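Local coordinates for synaptic vesicle glycoprotein 2C (Homo sapiens, PDB 5JLV), which is a synaptic vesicle membrane glycoprotein whose luminal domain serves as a protein receptor for botulinum neurotoxin A, at residues G44-N49 / D64-S69; C70-V75 / I88-D93; F35-Q40 / K58-K63. One frame throughout, in Å; residues are numbered along the deposited sequence.

Contact 1 (G44-N49 / D64-S69)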
loop_
_atom_site.group_PDB
_atom_site.type_symbol
_atom_site.label_atom_id
_atom_site.label_comp_id
_atom_site.label_asym_id
_atom_site.label_seq_id
_atom_site.Cartn_x
_atom_site.Cartn_y
_atom_site.Cartn_z
ATOM N N GLY C 44 4.762 18.657 -31.261
ATOM C CA GLY C 44 5.344 17.344 -31.574
ATOM C C GLY C 44 6.653 16.999 -30.876
ATOM O O GLY C 44 7.377 16.105 -31.310
ATOM N N MET C 45 6.952 17.696 -29.788
ATOM C CA MET C 45 8.212 17.511 -29.081
ATOM C C MET C 45 8.057 16.650 -27.828
ATOM O O MET C 45 7.017 16.694 -27.160
ATOM C CB MET C 45 8.786 18.870 -28.673
ATOM C CG MET C 45 9.063 19.823 -29.824
ATOM S SD MET C 45 10.209 19.113 -31.013
ATOM C CE MET C 45 11.640 18.794 -29.979
ATOM N N GLU C 46 9.094 15.878 -27.506
ATOM C CA GLU C 46 9.202 15.279 -26.188
ATOM C C GLU C 46 10.172 16.075 -25.306
ATOM O O GLU C 46 11.167 16.626 -25.795
ATOM C CB GLU C 46 9.606 13.801 -26.262
ATOM C CG GLU C 46 9.610 13.116 -24.897
ATOM C CD GLU C 46 9.769 11.610 -24.964
ATOM O OE1 GLU C 46 9.437 11.014 -26.012
ATOM O OE2 GLU C 46 10.207 11.015 -23.953
ATOM N N TYR C 47 9.859 16.147 -24.017
ATOM C CA TYR C 47 10.704 16.802 -23.037
ATOM C C TYR C 47 10.945 15.830 -21.872
ATOM O O TYR C 47 10.006 15.486 -21.144
ATOM C CB TYR C 47 10.043 18.110 -22.535
ATOM C CG TYR C 47 9.618 19.053 -23.660
ATOM C CD1 TYR C 47 10.522 19.968 -24.211
ATOM C CD2 TYR C 47 8.328 19.000 -24.195
ATOM C CE1 TYR C 47 10.143 20.823 -25.244
ATOM C CE2 TYR C 47 7.942 19.852 -25.226
ATOM C CZ TYR C 47 8.856 20.759 -25.744
ATOM O OH TYR C 47 8.488 21.590 -26.773
ATOM N N ASP C 48 12.193 15.365 -21.743
ATOM C CA ASP C 48 12.605 14.411 -20.701
ATOM C C ASP C 48 13.373 15.173 -19.643
ATOM O O ASP C 48 14.305 15.922 -19.971
ATOM C CB ASP C 48 13.546 13.333 -21.275
ATOM C CG ASP C 48 12.811 12.234 -22.021
ATOM O OD1 ASP C 48 11.581 12.342 -22.218
ATOM O OD2 ASP C 48 13.478 11.248 -22.422
ATOM N N ASN C 49 12.990 14.989 -18.379
ATOM C CA ASN C 49 13.703 15.602 -17.252
ATOM C C ASN C 49 13.866 17.115 -17.406
ATOM O O ASN C 49 14.926 17.679 -17.143
ATOM C CB ASN C 49 15.052 14.902 -17.037
ATOM C CG ASN C 49 14.896 13.405 -16.877
ATOM O OD1 ASN C 49 14.527 12.925 -15.809
ATOM N ND2 ASN C 49 15.132 12.660 -17.955
ATOM N N ASP C 64 0.543 18.454 -28.998
ATOM C CA ASP C 64 1.005 17.101 -29.381
ATOM C C ASP C 64 2.374 16.772 -28.784
ATOM O O ASP C 64 3.231 16.222 -29.458
ATOM C CB ASP C 64 1.054 16.925 -30.915
ATOM C CG ASP C 64 -0.267 17.235 -31.592
ATOM O OD1 ASP C 64 -1.333 16.993 -30.996
ATOM O OD2 ASP C 64 -0.238 17.717 -32.741
ATOM N N SER C 65 2.570 17.130 -27.524
ATOM C CA SER C 65 3.867 17.008 -26.900
ATOM C C SER C 65 3.828 16.020 -25.762
ATOM O O SER C 65 2.763 15.748 -25.199
ATOM C CB SER C 65 4.355 18.374 -26.413
ATOM O OG SER C 65 4.664 19.209 -27.518
ATOM N N VAL C 66 4.991 15.464 -25.443
ATOM C CA VAL C 66 5.136 14.523 -24.344
ATOM C C VAL C 66 6.094 15.113 -23.296
ATOM O O VAL C 66 7.167 15.608 -23.632
ATOM C CB VAL C 66 5.635 13.143 -24.836
ATOM C CG1 VAL C 66 5.896 12.200 -23.655
ATOM C CG2 VAL C 66 4.624 12.525 -25.794
ATOM N N PHE C 67 5.676 15.095 -22.038
ATOM C CA PHE C 67 6.537 15.515 -20.936
ATOM C C PHE C 67 6.792 14.310 -20.038
ATOM O O PHE C 67 5.864 13.805 -19.388
ATOM C CB PHE C 67 5.889 16.658 -20.131
ATOM C CG PHE C 67 5.648 17.911 -20.928
ATOM C CD1 PHE C 67 4.525 18.030 -21.748
ATOM C CD2 PHE C 67 6.530 18.989 -20.839
ATOM C CE1 PHE C 67 4.299 19.189 -22.482
ATOM C CE2 PHE C 67 6.316 20.149 -21.579
ATOM C CZ PHE C 67 5.194 20.250 -22.398
ATOM N N LYS C 68 8.042 13.839 -20.025
ATOM C CA LYS C 68 8.451 12.708 -19.171
ATOM C C LYS C 68 9.383 13.139 -18.025
ATOM O O LYS C 68 10.436 13.728 -18.268
ATOM C CB LYS C 68 9.128 11.606 -20.003
ATOM C CG LYS C 68 9.194 10.261 -19.279
ATOM C CD LYS C 68 10.000 9.210 -20.046
ATOM C CE LYS C 68 9.130 8.388 -20.994
ATOM N NZ LYS C 68 8.570 9.197 -22.120
ATOM N N SER C 69 8.992 12.817 -16.784
ATOM C CA SER C 69 9.801 13.117 -15.586
ATOM C C SER C 69 10.180 14.584 -15.512
ATOM O O SER C 69 11.301 14.918 -15.139
ATOM C CB SER C 69 11.069 12.251 -15.534
ATOM O OG SER C 69 10.729 10.894 -15.613
#

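Contact 2 (C70-V75 / I88-D93)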
loop_
_atom_site.group_PDB
_atom_site.type_symbol
_atom_site.label_atom_id
_atom_site.label_comp_id
_atom_site.label_asym_id
_atom_site.label_seq_id
_atom_site.Cartn_x
_atom_site.Cartn_y
_atom_site.Cartn_z
ATOM N N CYS C 70 9.250 15.453 -15.897
ATOM C CA CYS C 70 9.487 16.876 -15.811
ATOM C C CYS C 70 9.047 17.386 -14.455
ATOM O O CYS C 70 8.333 16.685 -13.721
ATOM C CB CYS C 70 8.790 17.607 -16.948
ATOM S SG CYS C 70 9.546 17.261 -18.562
ATOM N N THR C 71 9.538 18.571 -14.099
ATOM C CA THR C 71 9.118 19.287 -12.899
ATOM C C THR C 71 8.702 20.694 -13.304
ATOM O O THR C 71 9.480 21.422 -13.939
ATOM C CB THR C 71 10.263 19.382 -11.865
ATOM O OG1 THR C 71 10.686 18.070 -11.485
ATOM C CG2 THR C 71 9.823 20.149 -10.614
ATOM N N PHE C 72 7.466 21.056 -12.976
ATOM C CA PHE C 72 7.000 22.437 -13.070
ATOM C C PHE C 72 6.894 22.965 -11.651
ATOM O O PHE C 72 6.143 22.417 -10.834
ATOM C CB PHE C 72 5.637 22.510 -13.763
ATOM C CG PHE C 72 5.671 22.172 -15.240
ATOM C CD1 PHE C 72 5.644 20.837 -15.674
ATOM C CD2 PHE C 72 5.706 23.180 -16.198
ATOM C CE1 PHE C 72 5.659 20.529 -17.035
ATOM C CE2 PHE C 72 5.721 22.873 -17.561
ATOM C CZ PHE C 72 5.699 21.551 -17.977
ATOM N N GLU C 73 7.671 24.003 -11.339
ATOM C CA GLU C 73 7.777 24.480 -9.964
ATOM C C GLU C 73 7.733 25.999 -9.872
ATOM O O GLU C 73 8.526 26.691 -10.521
ATOM C CB GLU C 73 9.058 23.954 -9.326
ATOM C CG GLU C 73 9.230 24.322 -7.876
ATOM C CD GLU C 73 10.411 23.617 -7.256
ATOM O OE1 GLU C 73 11.486 24.241 -7.155
ATOM O OE2 GLU C 73 10.271 22.431 -6.892
ATOM N N ASP C 74 6.803 26.506 -9.058
ATOM C CA ASP C 74 6.594 27.952 -8.880
ATOM C C ASP C 74 6.392 28.664 -10.216
ATOM O O ASP C 74 7.031 29.683 -10.488
ATOM C CB ASP C 74 7.752 28.598 -8.093
ATOM C CG ASP C 74 7.751 28.209 -6.620
ATOM O OD1 ASP C 74 6.653 28.049 -6.043
ATOM O OD2 ASP C 74 8.850 28.076 -6.034
ATOM N N VAL C 75 5.508 28.118 -11.047
ATOM C CA VAL C 75 5.224 28.716 -12.343
ATOM C C VAL C 75 3.855 29.396 -12.363
ATOM O O VAL C 75 2.905 28.947 -11.690
ATOM C CB VAL C 75 5.391 27.720 -13.530
ATOM C CG1 VAL C 75 6.598 26.809 -13.324
ATOM C CG2 VAL C 75 4.142 26.903 -13.758
ATOM N N ILE C 88 3.890 12.302 -18.144
ATOM C CA ILE C 88 4.286 11.030 -17.531
ATOM C C ILE C 88 5.252 11.293 -16.378
ATOM O O ILE C 88 6.240 12.002 -16.556
ATOM C CB ILE C 88 4.983 10.108 -18.561
ATOM C CG1 ILE C 88 4.004 9.717 -19.687
ATOM C CG2 ILE C 88 5.557 8.855 -17.881
ATOM C CD1 ILE C 88 4.681 9.409 -21.005
ATOM N N ASP C 89 4.979 10.702 -15.210
ATOM C CA ASP C 89 5.869 10.819 -14.035
ATOM C C ASP C 89 6.312 12.278 -13.772
ATOM O O ASP C 89 7.475 12.543 -13.449
ATOM C CB ASP C 89 7.123 9.933 -14.200
ATOM C CG ASP C 89 6.800 8.438 -14.353
ATOM O OD1 ASP C 89 5.628 8.008 -14.204
ATOM O OD2 ASP C 89 7.752 7.678 -14.618
ATOM N N THR C 90 5.390 13.216 -13.951
ATOM C CA THR C 90 5.725 14.633 -13.924
ATOM C C THR C 90 5.142 15.253 -12.661
ATOM O O THR C 90 4.087 14.824 -12.170
ATOM C CB THR C 90 5.256 15.335 -15.223
ATOM O OG1 THR C 90 6.094 14.924 -16.305
ATOM C CG2 THR C 90 5.294 16.878 -15.114
ATOM N N VAL C 91 5.861 16.224 -12.109
ATOM C CA VAL C 91 5.466 16.869 -10.859
ATOM C C VAL C 91 5.088 18.318 -11.131
ATOM O O VAL C 91 5.823 19.053 -11.809
ATOM C CB VAL C 91 6.598 16.801 -9.823
ATOM C CG1 VAL C 91 6.237 17.583 -8.560
ATOM C CG2 VAL C 91 6.924 15.344 -9.505
ATOM N N PHE C 92 3.922 18.709 -10.627
ATOM C CA PHE C 92 3.466 20.082 -10.695
ATOM C C PHE C 92 3.414 20.637 -9.271
ATOM O O PHE C 92 2.483 20.350 -8.500
ATOM C CB PHE C 92 2.095 20.154 -11.367
ATOM C CG PHE C 92 2.064 19.545 -12.754
ATOM C CD1 PHE C 92 1.711 18.208 -12.939
ATOM C CD2 PHE C 92 2.386 20.308 -13.869
ATOM C CE1 PHE C 92 1.681 17.650 -14.219
ATOM C CE2 PHE C 92 2.354 19.753 -15.153
ATOM C CZ PHE C 92 2.009 18.425 -15.320
ATOM N N ASP C 93 4.442 21.410 -8.928
ATOM C CA ASP C 93 4.670 21.881 -7.563
ATOM C C ASP C 93 4.463 23.391 -7.474
ATOM O O ASP C 93 5.269 24.179 -7.985
ATOM C CB ASP C 93 6.085 21.499 -7.105
ATOM C CG ASP C 93 6.333 21.793 -5.631
ATOM O OD1 ASP C 93 5.452 22.376 -4.967
ATOM O OD2 ASP C 93 7.429 21.453 -5.134
#

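Contact 3 (F35-Q40 / K58-K63)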
loop_
_atom_site.group_PDB
_atom_site.type_symbol
_atom_site.label_atom_id
_atom_site.label_comp_id
_atom_site.label_asym_id
_atom_site.label_seq_id
_atom_site.Cartn_x
_atom_site.Cartn_y
_atom_site.Cartn_z
ATOM N N PHE C 35 13.195 31.381 -16.862
ATOM C CA PHE C 35 12.977 32.717 -17.417
ATOM C C PHE C 35 11.632 32.771 -18.134
ATOM O O PHE C 35 11.077 31.728 -18.504
ATOM C CB PHE C 35 14.108 33.097 -18.391
ATOM C CG PHE C 35 14.548 31.967 -19.293
ATOM C CD1 PHE C 35 15.621 31.138 -18.928
ATOM C CD2 PHE C 35 13.907 31.731 -20.506
ATOM C CE1 PHE C 35 16.032 30.098 -19.752
ATOM C CE2 PHE C 35 14.319 30.689 -21.335
ATOM C CZ PHE C 35 15.382 29.875 -20.957
ATOM N N THR C 36 11.115 33.983 -18.330
ATOM C CA THR C 36 9.837 34.175 -19.019
ATOM C C THR C 36 9.827 33.451 -20.371
ATOM O O THR C 36 10.795 33.516 -21.124
ATOM C CB THR C 36 9.516 35.679 -19.211
ATOM O OG1 THR C 36 9.423 36.319 -17.930
ATOM C CG2 THR C 36 8.198 35.876 -19.972
ATOM N N MET C 37 8.744 32.724 -20.637
ATOM C CA MET C 37 8.484 32.156 -21.959
ATOM C C MET C 37 7.226 32.828 -22.525
ATOM O O MET C 37 6.170 32.835 -21.885
ATOM C CB MET C 37 8.305 30.636 -21.869
ATOM C CG MET C 37 8.559 29.890 -23.175
ATOM S SD MET C 37 8.445 28.086 -23.021
ATOM C CE MET C 37 9.687 27.774 -21.763
ATOM N N GLU C 38 7.348 33.401 -23.719
ATOM C CA GLU C 38 6.337 34.310 -24.229
ATOM C C GLU C 38 6.124 34.167 -25.738
ATOM O O GLU C 38 7.084 34.087 -26.506
ATOM C CB GLU C 38 6.726 35.745 -23.878
ATOM C CG GLU C 38 5.592 36.754 -23.948
ATOM C CD GLU C 38 5.968 38.102 -23.354
ATOM O OE1 GLU C 38 7.131 38.271 -22.919
ATOM O OE2 GLU C 38 5.097 38.993 -23.322
ATOM N N ASN C 39 4.850 34.130 -26.142
ATOM C CA ASN C 39 4.441 34.122 -27.556
ATOM C C ASN C 39 5.129 33.049 -28.389
ATOM O O ASN C 39 5.848 33.355 -29.337
ATOM C CB ASN C 39 4.629 35.506 -28.195
ATOM C CG ASN C 39 3.787 36.573 -27.527
ATOM O OD1 ASN C 39 4.307 37.422 -26.804
ATOM N ND2 ASN C 39 2.474 36.529 -27.754
ATOM N N GLN C 40 4.904 31.790 -28.014
ATOM C CA GLN C 40 5.534 30.654 -28.677
ATOM C C GLN C 40 4.551 29.516 -28.835
ATOM O O GLN C 40 3.690 29.304 -27.975
ATOM C CB GLN C 40 6.735 30.146 -27.870
ATOM C CG GLN C 40 7.905 31.109 -27.755
ATOM C CD GLN C 40 8.926 30.645 -26.734
ATOM O OE1 GLN C 40 8.977 29.463 -26.386
ATOM N NE2 GLN C 40 9.735 31.572 -26.238
ATOM N N LYS C 58 3.467 33.065 -21.013
ATOM C CA LYS C 58 2.551 34.096 -21.498
ATOM C C LYS C 58 2.243 33.823 -22.962
ATOM O O LYS C 58 3.135 33.935 -23.820
ATOM C CB LYS C 58 3.164 35.496 -21.333
ATOM C CG LYS C 58 3.593 35.857 -19.916
ATOM C CD LYS C 58 4.324 37.200 -19.876
ATOM C CE LYS C 58 4.864 37.470 -18.475
ATOM N NZ LYS C 58 5.302 38.874 -18.279
ATOM N N SER C 59 0.991 33.459 -23.244
ATOM C CA SER C 59 0.567 33.102 -24.607
ATOM C C SER C 59 1.508 32.045 -25.193
ATOM O O SER C 59 2.139 32.249 -26.227
ATOM C CB SER C 59 0.505 34.343 -25.515
ATOM O OG SER C 59 -0.132 35.423 -24.859
ATOM N N VAL C 60 1.617 30.930 -24.487
ATOM C CA VAL C 60 2.428 29.812 -24.922
ATOM C C VAL C 60 1.493 28.639 -25.112
ATOM O O VAL C 60 0.680 28.347 -24.234
ATOM C CB VAL C 60 3.515 29.457 -23.875
ATOM C CG1 VAL C 60 4.194 28.126 -24.213
ATOM C CG2 VAL C 60 4.553 30.568 -23.775
ATOM N N THR C 61 1.581 27.991 -26.270
ATOM C CA THR C 61 0.898 26.722 -26.477
ATOM C C THR C 61 1.892 25.592 -26.753
ATOM O O THR C 61 2.782 25.728 -27.595
ATOM C CB THR C 61 -0.139 26.804 -27.611
ATOM O OG1 THR C 61 -1.158 27.736 -27.240
ATOM C CG2 THR C 61 -0.784 25.445 -27.855
ATOM N N PHE C 62 1.744 24.502 -26.007
ATOM C CA PHE C 62 2.360 23.230 -26.342
ATOM C C PHE C 62 1.284 22.355 -26.969
ATOM O O PHE C 62 0.185 22.245 -26.431
ATOM C CB PHE C 62 2.890 22.543 -25.076
ATOM C CG PHE C 62 4.069 23.231 -24.453
ATOM C CD1 PHE C 62 3.890 24.209 -23.482
ATOM C CD2 PHE C 62 5.368 22.873 -24.809
ATOM C CE1 PHE C 62 4.978 24.835 -22.898
ATOM C CE2 PHE C 62 6.462 23.498 -24.226
ATOM C CZ PHE C 62 6.264 24.487 -23.271
ATOM N N LYS C 63 1.593 21.726 -28.088
ATOM C CA LYS C 63 0.625 20.877 -28.765
ATOM C C LYS C 63 1.265 19.562 -29.200
ATOM O O LYS C 63 2.402 19.552 -29.682
ATOM C CB LYS C 63 0.007 21.639 -29.945
ATOM C CG LYS C 63 -0.846 20.818 -30.893
ATOM C CD LYS C 63 -1.486 21.708 -31.966
ATOM C CE LYS C 63 -0.572 22.864 -32.372
ATOM N NZ LYS C 63 -0.897 23.419 -33.714
#

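Contact 1 (G44-N49 / D64-S69)
Y47 CD2 lies over one face of the F67 ring, 3.5 Å above its plane and displaced toward the rim, nearest F67 CE2. The rings are tilted by only 23° but slid apart, centroids 5.0 Å from each other, so overlap is slight. At the edge of the tyrosine ring, near its plane, S65 OG lies 4.1 Å from Y47 CE2; this hydroxyl is hydrogen-bonded to K63 O. F67 also meets the F87 ring almost in parallel and the F62 ring edge-to-face, placing the pair in the aromatic ladder of a pentapeptide-repeat beta-helix. Y47 and F67 leave the strands on the same face, side by side; in both, CG is anti to the carbonyl carbon (chi1 -52° for Y47).

The successive coils pair in parallel, E46 with V66, Y47 with F67 and D48 with K68. V66 N donates to M45 O at 2.9 Å and Y47 N to V66 O at 2.8 Å; K68 N to Y47 O and N49 N to K68 O continue the run to the corner at D48-N49.

On the outer face, E46 CG packs 4.0 Å from V66 CB. Bends at the far end of K68 turn its ammonium back over E46, while D48 OD1 rests 3.4 Å from K68 CB. K68 NZ forms a 3.1 Å salt bridge with E46 OE2, meeting it from above the carboxylate plane, 50° out of it.

Contact 2 (C70-V75 / I88-D93)
T90 OG1 accepts a hydrogen bond from C70 N at 3.2 Å and donates to I88 O at 2.9 Å, its main acceptor; F67 O is only a weak additional partner. The hydroxyl thus ties the turn before strand 91-93 both to I88 within the same segment and to C70 of the preceding coil. It sits well above the plane of the I88 carbonyl, 58° out of it. With OG1 so used, the other branch, T90 CG2, is set 3.3 Å from C70 O and also meets the edge of the F72 ring.

From there the two strands run in parallel, T71 opposite V91, F72 opposite F92 and E73 opposite D93. V91 N bonds to C70 O, F72 N to V91 O, D93 N to F72 O at 2.7 Å, and D74 N to D93 O at the far corner. F72 and F92 point inward side by side; their planes differ by 15°, but the rings are slid apart, with F72 CD1 3.5 Å from F92 CE2. F52 and F112 stack on F72 and F92 respectively, extending the column.

On the outer face, E73 OE2 and D93 OD2 come within 3.5 Å, their carboxylates nearly perpendicular; the like charges would tend to repel each other. Basic side chains of the other protein in the assembly hydrogen-bond to C70 O and D89 O, so the backbone at C70 and D89 is part of the interface with it. A column of phenylalanines inside, parallel rungs and a threonine bonded at the turn fit the right-handed quadrilateral beta-helix of pentapeptide-repeat proteins.

Contact 3 (F35-Q40 / K58-K63)
K58 N donates to M37 O at 2.8 Å, and K58 O in turn receives N39 N at 2.9 Å, so the two coils grip each other through K58 on the parallel pair E38-K58. Beyond the corner, T61 N bonds to Q40 O at 3.0 Å, while the intervening bond of Q40 N to S59 O is weak. N39 and S59 both have positive phi, which turns the two chains together from one face of the beta-helix to the next, and N39 ND2 lies 3.7 Å from S59 CB.

On the outside, E38 CG rests 3.8 Å from K58 CB. The extended lysine chain runs out beside the glutamate, with NZ 5.0 Å from E38 OE1, too far for a salt bridge, and its CE touches T36 CG2.

Inside, V60 CG2 presses 3.4 Å from M37 O, and the methionine side chain crosses V60 at about a right angle. An extended chi2 (176°) carries M37 SD outward to an oblique Met-aromatic contact 4.2 Å from F62 CZ. Strand 37-38 is the outermost of its three-strand sheet, beside strand 56-58; around the corner, strand 60-63 separates strands 40-43 and 81-83.

How the contacts relate
All three contacts join successive coils of one beta-helix through backbone hydrogen bonds between parallel strands. Contact 2 is the most buried; contacts 1 and 3 are partly buried, and contact 3 spans a corner between two smaller sheets. Contacts 1 and 2 share the large sheet: F67 O and S69 N probably pair with I88 N and I88 O. Contact 3 runs into contact 1 along the chain, with K63 O probably receiving G44 N and F62 packing on F67. Inside, contacts 1 and 2 offer slid aromatic pairs, contact 3 a methionine. Outside, opposite charges bond in contact 1, stand farther apart in contact 3, and give way to two neighbouring acids in contact 2.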